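PDB 3ZPJ: Ton_1535 from Thermococcus onnurineus, which is of unknown function but folds into an all-helical alpha-solenoid that includes a left-handed helical turn. Local coordinates for residues A21-I26 with V33-K38. Sequence-based numbering, arbitrary orientation.
Sequences AKVYEI and VQVLTK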
loop_
_atom_site.group_PDB
_atom_site.type_symbol
_atom_site.label_atom_id
_atom_site.label_comp_id
_atom_site.label_asym_id
_atom_site.label_seq_id
_atom_site.Cartn_x
_atom_site.Cartn_y
_atom_site.Cartn_z
ATOM N N ALA A 21 -33.427 -13.086 1.166
ATOM C CA ALA A 21 -34.524 -13.419 0.273
ATOM C C ALA A 21 -34.629 -12.366 -0.824
ATOM O O ALA A 21 -35.083 -12.656 -1.934
ATOM C CB ALA A 21 -35.813 -13.527 1.037
ATOM N N LYS A 22 -34.188 -11.149 -0.511
ATOM C CA LYS A 22 -34.259 -10.040 -1.455
ATOM C C LYS A 22 -33.103 -10.045 -2.430
ATOM O O LYS A 22 -33.158 -9.388 -3.466
ATOM C CB LYS A 22 -34.264 -8.704 -0.723
ATOM C CG LYS A 22 -35.568 -8.382 -0.052
ATOM C CD LYS A 22 -35.701 -6.884 0.102
ATOM C CE LYS A 22 -36.019 -6.235 -1.222
ATOM N NZ LYS A 22 -37.480 -6.314 -1.515
ATOM N N VAL A 23 -32.048 -10.771 -2.085
ATOM C CA VAL A 23 -30.849 -10.803 -2.906
ATOM C C VAL A 23 -31.153 -11.326 -4.314
ATOM O O VAL A 23 -30.427 -11.048 -5.269
ATOM C CB VAL A 23 -29.723 -11.585 -2.193
ATOM C CG1 VAL A 23 -28.576 -11.917 -3.137
ATOM C CG2 VAL A 23 -29.211 -10.767 -1.016
ATOM N N TYR A 24 -32.275 -12.019 -4.455
ATOM C CA TYR A 24 -32.659 -12.576 -5.741
ATOM C C TYR A 24 -33.424 -11.573 -6.593
ATOM O O TYR A 24 -33.558 -11.731 -7.805
ATOM C CB TYR A 24 -33.366 -13.903 -5.522
ATOM C CG TYR A 24 -32.430 -14.790 -4.738
ATOM C CD1 TYR A 24 -31.400 -15.471 -5.377
ATOM C CD2 TYR A 24 -32.506 -14.864 -3.353
ATOM C CE1 TYR A 24 -30.505 -16.249 -4.663
ATOM C CE2 TYR A 24 -31.616 -15.636 -2.629
ATOM C CZ TYR A 24 -30.617 -16.329 -3.288
ATOM O OH TYR A 24 -29.729 -17.100 -2.571
ATOM N N GLU A 25 -33.859 -10.495 -5.960
ATOM C CA GLU A 25 -34.406 -9.367 -6.696
ATOM C C GLU A 25 -33.292 -8.571 -7.371
ATOM O O GLU A 25 -33.554 -7.602 -8.075
ATOM C CB GLU A 25 -35.238 -8.474 -5.776
ATOM C CG GLU A 25 -36.493 -9.166 -5.264
ATOM C CD GLU A 25 -37.309 -8.299 -4.326
ATOM O OE1 GLU A 25 -36.938 -7.122 -4.130
ATOM O OE2 GLU A 25 -38.322 -8.798 -3.790
ATOM N N ILE A 26 -32.047 -8.975 -7.146
ATOM C CA ILE A 26 -30.937 -8.387 -7.866
ATOM C C ILE A 26 -30.801 -9.098 -9.199
ATOM O O ILE A 26 -30.828 -10.327 -9.257
ATOM C CB ILE A 26 -29.626 -8.494 -7.085
ATOM C CG1 ILE A 26 -29.718 -7.662 -5.807
ATOM C CG2 ILE A 26 -28.441 -8.016 -7.941
ATOM C CD1 ILE A 26 -28.415 -7.558 -5.074
ATOM N N VAL A 33 -23.495 -11.954 -5.770
ATOM C CA VAL A 33 -22.395 -12.581 -5.069
ATOM C C VAL A 33 -21.617 -11.552 -4.262
ATOM O O VAL A 33 -21.227 -11.822 -3.124
ATOM C CB VAL A 33 -21.467 -13.330 -6.054
ATOM C CG1 VAL A 33 -20.252 -13.892 -5.342
ATOM C CG2 VAL A 33 -22.224 -14.437 -6.712
ATOM N N GLN A 34 -21.386 -10.390 -4.878
ATOM C CA GLN A 34 -20.896 -9.193 -4.202
ATOM C C GLN A 34 -21.694 -8.893 -2.941
ATOM O O GLN A 34 -21.135 -8.664 -1.874
ATOM C CB GLN A 34 -21.029 -7.970 -5.120
ATOM C CG GLN A 34 -20.115 -7.957 -6.319
ATOM C CD GLN A 34 -18.717 -7.508 -5.967
ATOM O OE1 GLN A 34 -18.323 -7.536 -4.797
ATOM N NE2 GLN A 34 -17.956 -7.081 -6.978
ATOM N N VAL A 35 -23.010 -8.864 -3.074
ATOM C CA VAL A 35 -23.834 -8.509 -1.942
ATOM C C VAL A 35 -23.704 -9.583 -0.875
ATOM O O VAL A 35 -23.426 -9.280 0.292
ATOM C CB VAL A 35 -25.294 -8.318 -2.358
ATOM C CG1 VAL A 35 -26.183 -8.159 -1.138
ATOM C CG2 VAL A 35 -25.406 -7.106 -3.254
ATOM N N LEU A 36 -23.883 -10.837 -1.283
ATOM C CA LEU A 36 -23.865 -11.941 -0.331
ATOM C C LEU A 36 -22.570 -11.918 0.467
ATOM O O LEU A 36 -22.589 -11.968 1.700
ATOM C CB LEU A 36 -24.059 -13.282 -1.036
ATOM C CG LEU A 36 -25.457 -13.525 -1.612
ATOM C CD1 LEU A 36 -25.444 -14.678 -2.604
ATOM C CD2 LEU A 36 -26.459 -13.798 -0.508
ATOM N N THR A 37 -21.449 -11.782 -0.232
ATOM C CA THR A 37 -20.154 -11.845 0.432
ATOM C C THR A 37 -19.862 -10.641 1.336
ATOM O O THR A 37 -19.151 -10.773 2.326
ATOM C CB THR A 37 -18.995 -12.095 -0.564
ATOM O OG1 THR A 37 -19.052 -11.151 -1.627
ATOM C CG2 THR A 37 -19.089 -13.490 -1.149
ATOM N N LYS A 38 -20.424 -9.485 0.996
ATOM C CA LYS A 38 -20.238 -8.255 1.765
ATOM C C LYS A 38 -21.019 -8.311 3.071
ATOM O O LYS A 38 -20.641 -7.701 4.067
ATOM C CB LYS A 38 -20.705 -7.057 0.938
ATOM C CG LYS A 38 -20.146 -5.709 1.369
ATOM C CD LYS A 38 -20.458 -4.650 0.309
ATOM C CE LYS A 38 -19.951 -5.094 -1.066
ATOM N NZ LYS A 38 -20.391 -4.203 -2.171
#
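Flat groups stay at the margins of the contact that Val23 and Ile26 make with Val35 and Leu36: the Tyr24 ring has the carbonyl oxygen of Ala21 in its plane at the edge, with Tyr24 CD2 3.7 Å from Ala21 O, and its side chain touches Asp59 of helix 53-66. The Glu25 carboxylate receives Lys22 NZ on the syn side of OE1 at 2.8 Å, 32° out of its plane, a salt bridge on the side remote from helix 29-45. Between these segments the work falls to aliphatic branches. Val23 straddles two residues one step apart on the helix. Its CG1, lying opposite the backbone N (chi1 167°), runs up to the branch point of Leu36, 3.8 Å from CG, while its CG2 passes Val35 CG1 at 4.0 Å, the two side chains running antiparallel alongside one another. Leu36 CD2 completes the grip, reaching both methyls of Val23. Further along, CD1 of Ile26 is anti to CA (chi2 -172°), which carries it to within 3.5 Å of Val35 CG2, so the two methyls of Val35 serve different partners. An alanine in place of Val23 would remove both branches and is likely to open a gap before Leu36, leaving Ile26 alone to hold Val35 from this segment. Within the helix, Val33 O takes bonds from Thr37 N and Thr37 OG1 on opposite faces of its plane, which satisfies the buried hydroxyl. Leu4 of helix 2-12 touches both Ile26 and Val35, and Ile56 and Ile63 of helix 53-66 pack on Leu36. The chain just after helix 16-22 folds back so that Val23 and Ile26 lie against helix 29-45, illustrating the packing of successive helices from which an alpha-solenoid is built.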